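Local coordinates for protein beta-xylanase (Caldicellulosiruptor kristjanssonii, PDB 7NWN) that probably binds plant polysaccharides as the calcium-containing family 9 carbohydrate-binding module of a multimodular xylanase-glucuronoyl esterase, at residues Asn85-Pro88 with Tyr89-Asp92; Lys123-Ala127 with Gly128-Arg132. One frame throughout, in Å; residues are numbered along the deposited sequence.

Interaction 1 of 2, residues Asn85-Pro88 with Tyr89-Asp92. With CA (calcium ion), chain Q.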
ATOM      1  N   ASN A  85     -13.289 -10.821 -13.546  1.00 41.32           N
ATOM      2  CA  ASN A  85     -13.247 -12.029 -12.709  1.00 41.76           C
ATOM      3  C   ASN A  85     -13.888 -11.759 -11.352  1.00 45.25           C
ATOM      4  O   ASN A  85     -13.641 -10.712 -10.780  1.00 52.44           O
ATOM      5  CB  ASN A  85     -11.802 -12.508 -12.503  1.00 42.98           C
ATOM      6  CG  ASN A  85     -11.683 -13.973 -12.112  1.00 44.97           C
ATOM      7  OD1 ASN A  85     -12.220 -14.409 -11.090  1.00 43.63           O
ATOM      8  ND2 ASN A  85     -10.968 -14.734 -12.917  1.00 39.90           N
ATOM      9  N   SER A  86     -14.677 -12.696 -10.795  1.00 43.94           N
ATOM     10  CA  SER A  86     -15.293 -12.446  -9.490  1.00 43.85           C
ATOM     11  C   SER A  86     -14.314 -12.691  -8.333  1.00 42.16           C
ATOM     12  O   SER A  86     -14.602 -12.333  -7.195  1.00 46.97           O
ATOM     13  CB  SER A  86     -16.543 -13.259  -9.307  1.00 51.88           C
ATOM     14  OG  SER A  86     -16.179 -14.625  -9.375  1.00 61.12           O
ATOM     15  N   THR A  87     -13.176 -13.344  -8.597  1.00 40.82           N
ATOM     16  CA  THR A  87     -12.148 -13.482  -7.577  1.00 44.41           C
ATOM     17  C   THR A  87     -11.368 -12.167  -7.515  1.00 44.09           C
ATOM     18  O   THR A  87     -10.745 -11.773  -8.504  1.00 41.91           O
ATOM     19  CB  THR A  87     -11.171 -14.632  -7.885  1.00 44.62           C
ATOM     20  OG1 THR A  87     -11.947 -15.817  -8.043  1.00 49.51           O
ATOM     21  CG2 THR A  87     -10.150 -14.879  -6.787  1.00 48.08           C
ATOM     22  N   PRO A  88     -11.366 -11.477  -6.345  1.00 43.65           N
ATOM     23  CA  PRO A  88     -10.692 -10.181  -6.186  1.00 37.23           C
ATOM     24  C   PRO A  88      -9.254 -10.090  -6.672  1.00 39.47           C
ATOM     25  O   PRO A  88      -8.925  -9.108  -7.356  1.00 37.20           O
ATOM     26  CB  PRO A  88     -10.845  -9.855  -4.686  1.00 39.82           C
ATOM     27  CG  PRO A  88     -12.126 -10.617  -4.284  1.00 41.30           C
ATOM     28  CD  PRO A  88     -12.096 -11.877  -5.127  1.00 44.45           C
ATOM     29  N   TYR A  89      -8.415 -11.103  -6.363  1.00 39.08           N
ATOM     30  CA  TYR A  89      -7.016 -10.963  -6.726  1.00 40.11           C
ATOM     31  C   TYR A  89      -6.824 -11.290  -8.212  1.00 39.71           C
ATOM     32  O   TYR A  89      -5.706 -11.129  -8.707  1.00 40.07           O
ATOM     33  CB  TYR A  89      -6.069 -11.821  -5.895  1.00 42.45           C
ATOM     34  CG  TYR A  89      -6.316 -13.311  -6.001  1.00 57.30           C
ATOM     35  CD1 TYR A  89      -5.771 -14.072  -7.042  1.00 53.20           C
ATOM     36  CD2 TYR A  89      -7.059 -13.963  -5.024  1.00 58.04           C
ATOM     37  CE1 TYR A  89      -5.982 -15.441  -7.117  1.00 68.76           C
ATOM     38  CE2 TYR A  89      -7.272 -15.330  -5.085  1.00 66.19           C
ATOM     39  CZ  TYR A  89      -6.739 -16.067  -6.134  1.00 73.38           C
ATOM     40  OH  TYR A  89      -6.938 -17.419  -6.188  1.00 89.73           O
ATOM     41  N   GLN A  90      -7.905 -11.721  -8.890  1.00 36.60           N
ATOM     42  CA  GLN A  90      -7.834 -11.917 -10.345  1.00 46.21           C
ATOM     43  C   GLN A  90      -8.288 -10.669 -11.120  1.00 43.52           C
ATOM     44  O   GLN A  90      -8.572 -10.746 -12.316  1.00 42.58           O
ATOM     45  CB  GLN A  90      -8.600 -13.181 -10.763  1.00 42.88           C
ATOM     46  CG  GLN A  90      -7.973 -14.446 -10.182  1.00 49.75           C
ATOM     47  CD  GLN A  90      -7.636 -15.435 -11.273  1.00 57.28           C
ATOM     48  OE1 GLN A  90      -6.857 -15.175 -12.195  1.00 47.09           O
ATOM     49  NE2 GLN A  90      -8.299 -16.574 -11.206  1.00 50.14           N
ATOM     50  N   GLN A  91      -8.396  -9.521 -10.435  1.00 39.58           N
ATOM     51  CA  GLN A  91      -8.666  -8.227 -11.057  1.00 39.83           C
ATOM     52  C   GLN A  91      -7.419  -7.356 -10.918  1.00 39.89           C
ATOM     53  O   GLN A  91      -6.646  -7.498  -9.962  1.00 34.80           O
ATOM     54  CB  GLN A  91      -9.857  -7.561 -10.366  1.00 37.97           C
ATOM     55  CG  GLN A  91     -11.050  -8.488 -10.137  1.00 36.96           C
ATOM     56  CD  GLN A  91     -12.081  -7.885  -9.209  1.00 43.63           C
ATOM     57  OE1 GLN A  91     -11.871  -6.833  -8.614  1.00 39.79           O
ATOM     58  NE2 GLN A  91     -13.227  -8.550  -9.057  1.00 40.32           N
ATOM     59  N   ASP A  92      -7.284  -6.384 -11.816  1.00 33.47           N
ATOM     60  CA  ASP A  92      -6.191  -5.437 -11.688  1.00 33.50           C
ATOM     61  C   ASP A  92      -6.410  -4.647 -10.383  1.00 29.66           C
ATOM     62  O   ASP A  92      -7.439  -4.021 -10.236  1.00 30.63           O
ATOM     63  CB  ASP A  92      -6.203  -4.467 -12.859  1.00 30.82           C
ATOM     64  CG  ASP A  92      -5.561  -5.037 -14.122  1.00 37.84           C
ATOM     65  OD1 ASP A  92      -4.423  -5.530 -14.056  1.00 34.88           O
ATOM     66  OD2 ASP A  92      -6.205  -4.989 -15.153  1.00 40.82           O
TER
HETATM   67 CA    CA Q 316      -4.090  -5.280 -16.589  1.00 50.34          CA
HETATM   68  O   HOH W   1     -10.648  -9.715 -13.821  1.00 39.76           O
HETATM   69  O   HOH W   2     -10.374 -17.528  -9.479  1.00 64.09           O
HETATM   70  O   HOH W   3     -10.052  -6.624  -6.651  1.00 37.47           O
HETATM   71  O   HOH W   4      -2.681  -6.048 -18.622  1.00 35.41           O
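Asn85 and Gln91 meet across a tight bend in the loop between strands 69-77 and 93-99, a bend that opens with an Asx turn and runs through a short 3-10 turn at Pro88-Tyr89, within a family 9 carbohydrate-binding module. Hydrogen bonds do most of the work. The Asx turn is made by Asn85 OD1, which accepts from Thr87 N at 2.9 Å on an in-plane lone pair. Gln91 NE2 gives a nearly straight bond (167°) to Asn85 O at 2.8 Å, almost along the C=O axis, with the oxygen close to the plane of the Gln91 amide. The Gln91 side chain, extended beyond CG, carries its amide back across the loop. Two backbone bonds wind the turn: Gln90 N to Thr87 O, and Gln91 N to Pro88 O. Outside the loop, Gln91 OE1 accepts from Asn118, Asn85 ND2 donates to Ala175 O and Gln90 OE1 accepts from Arg177 N.

Carbon contacts fill in between the polar ones. Gln90 CB rests 3.5 Å from Asn85 CG, and the two side-chain amides lie 35° from coplanar. Farther along the turn, Thr87 CG2 sits over one face of the Tyr89 ring, 3.7 Å from its centroid, in a CH-pi contact. Thr87 OG1 stands beside the backbone N (chi1 -56°), which puts CG2 anti to N and lays the methyl over the ring.

Three waters add bridges: one spans Asn85 N and Gln90 O, another Thr87 OG1 and Gln90 NE2, a third Pro88 O and Gln91 OE1. Past the turn, Asp92 leaves the contact and binds a calcium ion together with Asp78, Val80 and Ala171, its carboxylate chelating through OD1 and OD2, each 2.6 Å from the metal.

Interaction 2 of 2, residues Lys123-Ala127 with Gly128-Arg132; sequences KTTDA and GDILR. With EDO (1,2-ethanediol), chain I.
Thr125 meets the returning chain at Gly128 and Ile130, and its branches divide the work. CB comes first, 3.6 Å from Gly128 O and a little farther from Ile130 CB. Beyond it, OG1 donates its proton to Gly128 O at 2.8 Å, approaching 24° off the carbonyl plane. The hydroxyl stands anti to the backbone N (chi1 175°), which directs it across the turn, while CG2 takes the place between N and the carbonyl carbon and packs 3.9 Å from Ile130 CB. With an alanine here, Gly128 O would probably be left without this donor and a gap would open beside Ile130 CB.

The setting is the corner where strand 123-125 leaves its sheet: Asp126 and Ala127 together face His114 of strand 112-118, a classic beta bulge at the end of strand 123-125. Asp126 also makes a salt bridge with Arg116. Gly128 follows with positive phi (103°), where a side chain would run into Ala127 O, so the tight passage suits glycine. Its N makes a weak hydrogen bond to O2 of an ethanediol, probably from the crystallisation liquor.

From Ile130, which begins a 3-10 segment, CG1 extends anti to the backbone N and carries CD1 back over strand 123-125. There CD1 lies 3.8 Å from Lys123 O and touches Lys123 CB at 3.9 Å, against the backbone as well as the aliphatic root of the lysine. The lysine's amino group leads away to Asn121 O and Thr135 OG1. Just ahead of Ile130, an Asx turn steadies the start of the 3-10 segment: Asp129 OD1 accepts from Leu131 N at 3.1 Å, with the donor above the carboxylate plane.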
ATOM      1  N   LYS A 123     -12.936  -2.380  -2.740  1.00 31.99           N
ATOM      2  CA  LYS A 123     -12.035  -2.849  -1.698  1.00 33.70           C
ATOM      3  C   LYS A 123     -12.449  -4.220  -1.160  1.00 32.02           C
ATOM      4  O   LYS A 123     -13.631  -4.474  -0.945  1.00 32.19           O
ATOM      5  CB  LYS A 123     -12.140  -1.904  -0.495  1.00 37.20           C
ATOM      6  CG  LYS A 123     -11.550  -0.514  -0.711  1.00 35.13           C
ATOM      7  CD  LYS A 123     -12.193   0.457   0.305  1.00 37.39           C
ATOM      8  CE  LYS A 123     -13.539   1.005  -0.128  1.00 40.94           C
ATOM      9  NZ  LYS A 123     -13.454   1.903  -1.332  1.00 41.57           N
ATOM     10  N   THR A 124     -11.442  -5.039  -0.811  1.00 32.55           N
ATOM     11  CA  THR A 124     -11.677  -6.287  -0.087  1.00 37.67           C
ATOM     12  C   THR A 124     -10.661  -6.378   1.062  1.00 33.62           C
ATOM     13  O   THR A 124      -9.570  -5.792   0.983  1.00 34.69           O
ATOM     14  CB  THR A 124     -11.585  -7.517  -1.023  1.00 34.89           C
ATOM     15  OG1 THR A 124     -10.467  -7.338  -1.885  1.00 35.65           O
ATOM     16  CG2 THR A 124     -12.818  -7.715  -1.878  1.00 37.25           C
ATOM     17  N   THR A 125     -11.036  -7.116   2.121  1.00 35.80           N
ATOM     18  CA  THR A 125     -10.076  -7.452   3.177  1.00 38.41           C
ATOM     19  C   THR A 125      -9.820  -8.972   3.216  1.00 39.34           C
ATOM     20  O   THR A 125     -10.757  -9.735   3.255  1.00 32.58           O
ATOM     21  CB  THR A 125     -10.571  -6.971   4.556  1.00 41.82           C
ATOM     22  OG1 THR A 125      -9.637  -7.450   5.529  1.00 42.80           O
ATOM     23  CG2 THR A 125     -11.969  -7.438   4.909  1.00 41.99           C
ATOM     24  N   ASP A 126      -8.567  -9.420   3.170  1.00 37.45           N
ATOM     25  CA  ASP A 126      -8.289 -10.819   3.500  1.00 39.45           C
ATOM     26  C   ASP A 126      -7.936 -11.002   4.994  1.00 44.36           C
ATOM     27  O   ASP A 126      -7.887 -12.127   5.506  1.00 39.81           O
ATOM     28  CB  ASP A 126      -7.164 -11.353   2.621  1.00 36.39           C
ATOM     29  CG  ASP A 126      -7.529 -11.394   1.132  1.00 39.60           C
ATOM     30  OD1 ASP A 126      -8.682 -11.110   0.801  1.00 44.26           O
ATOM     31  OD2 ASP A 126      -6.646 -11.626   0.323  1.00 43.46           O
ATOM     32  N   ALA A 127      -7.641  -9.911   5.701  1.00 38.19           N
ATOM     33  CA  ALA A 127      -7.311  -9.961   7.124  1.00 40.15           C
ATOM     34  C   ALA A 127      -7.380  -8.530   7.646  1.00 42.90           C
ATOM     35  O   ALA A 127      -6.739  -7.635   7.063  1.00 37.34           O
ATOM     36  CB  ALA A 127      -5.898 -10.486   7.323  1.00 32.92           C
ATOM     37  N   GLY A 128      -8.143  -8.348   8.725  1.00 42.83           N
ATOM     38  CA  GLY A 128      -8.276  -7.085   9.435  1.00 41.71           C
ATOM     39  C   GLY A 128      -9.594  -6.399   9.111  1.00 42.51           C
ATOM     40  O   GLY A 128     -10.235  -6.688   8.117  1.00 46.38           O
ATOM     41  N   ASP A 129      -9.980  -5.464   9.966  1.00 35.94           N
ATOM     42  CA  ASP A 129     -11.226  -4.738   9.892  1.00 38.27           C
ATOM     43  C   ASP A 129     -11.185  -3.782   8.679  1.00 40.05           C
ATOM     44  O   ASP A 129     -10.304  -2.922   8.628  1.00 35.02           O
ATOM     45  CB  ASP A 129     -11.352  -4.034  11.253  1.00 40.02           C
ATOM     46  CG  ASP A 129     -12.581  -3.181  11.341  1.00 43.31           C
ATOM     47  OD1 ASP A 129     -13.429  -3.282  10.420  1.00 45.60           O
ATOM     48  OD2 ASP A 129     -12.671  -2.394  12.315  1.00 51.21           O
ATOM     49  N   ILE A 130     -12.098  -3.965   7.700  1.00 38.45           N
ATOM     50  CA  ILE A 130     -12.062  -3.120   6.505  1.00 38.45           C
ATOM     51  C   ILE A 130     -12.493  -1.677   6.834  1.00 44.84           C
ATOM     52  O   ILE A 130     -12.220  -0.786   6.037  1.00 36.29           O
ATOM     53  CB  ILE A 130     -12.896  -3.696   5.334  1.00 40.00           C
ATOM     54  CG1 ILE A 130     -12.414  -3.161   3.957  1.00 36.55           C
ATOM     55  CG2 ILE A 130     -14.365  -3.431   5.577  1.00 35.95           C
ATOM     56  CD1 ILE A 130     -13.012  -3.879   2.759  1.00 42.63           C
ATOM     57  N   LEU A 131     -13.132  -1.432   8.004  1.00 39.13           N
ATOM     58  CA  LEU A 131     -13.484  -0.086   8.452  1.00 37.33           C
ATOM     59  C   LEU A 131     -12.252   0.803   8.646  1.00 34.41           C
ATOM     60  O   LEU A 131     -12.396   2.008   8.696  1.00 36.60           O
ATOM     61  CB  LEU A 131     -14.309  -0.137   9.747  1.00 38.48           C
ATOM     62  CG  LEU A 131     -15.817  -0.349   9.542  1.00 43.89           C
ATOM     63  CD1 LEU A 131     -16.119  -1.634   8.760  1.00 50.29           C
ATOM     64  CD2 LEU A 131     -16.526  -0.410  10.879  1.00 47.52           C
ATOM     65  N   ARG A 132     -11.056   0.220   8.726  1.00 28.83           N
ATOM     66  CA  ARG A 132      -9.827   0.975   8.913  1.00 33.15           C
ATOM     67  C   ARG A 132      -9.289   1.487   7.571  1.00 34.99           C
ATOM     68  O   ARG A 132      -8.375   2.298   7.581  1.00 32.92           O
ATOM     69  CB  ARG A 132      -8.759   0.071   9.538  1.00 31.88           C
ATOM     70  CG  ARG A 132      -9.240  -0.465  10.900  1.00 33.68           C
ATOM     71  CD  ARG A 132      -8.243  -1.486  11.433  1.00 32.52           C
ATOM     72  NE  ARG A 132      -6.939  -0.909  11.639  1.00 33.07           N
ATOM     73  CZ  ARG A 132      -5.942  -1.500  12.264  1.00 38.11           C
ATOM     74  NH1 ARG A 132      -6.121  -2.707  12.776  1.00 39.45           N
ATOM     75  NH2 ARG A 132      -4.788  -0.870  12.426  1.00 35.11           N
TER
HETATM   76  C1  EDO I 308      -6.613 -10.901  11.840  1.00 82.93           C
HETATM   77  O1  EDO I 308      -5.431 -10.883  10.970  1.00 60.64           O
HETATM   78  C2  EDO I 308      -7.931 -10.200  11.543  1.00 73.73           C
HETATM   79  O2  EDO I 308      -8.784 -10.767  10.527  1.00 85.22           O

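Overall arrangement
Coming from the N terminus, the chain leaves strand 69-77 and enters the loop that holds interaction 1, a local turn completed just before strand 93-99. It then runs through strands 93-99 and 112-118 and reaches strand 123-125, where interaction 2 rounds the corner toward strand 133-140. The two follow in series, neither nesting nor crossing. Interaction 1 lies on the way from the four-stranded antiparallel sheet to the larger mixed sheet; interaction 2 makes the reverse passage. Their centres are 16 Å apart, yet they touch: Pro88 CB packs 3.8 Å from Thr124 OG1. Arg116 of strand 112-118 is a shared neighbour, touching Pro88 and Tyr89 while bonding Thr124 and Asp126.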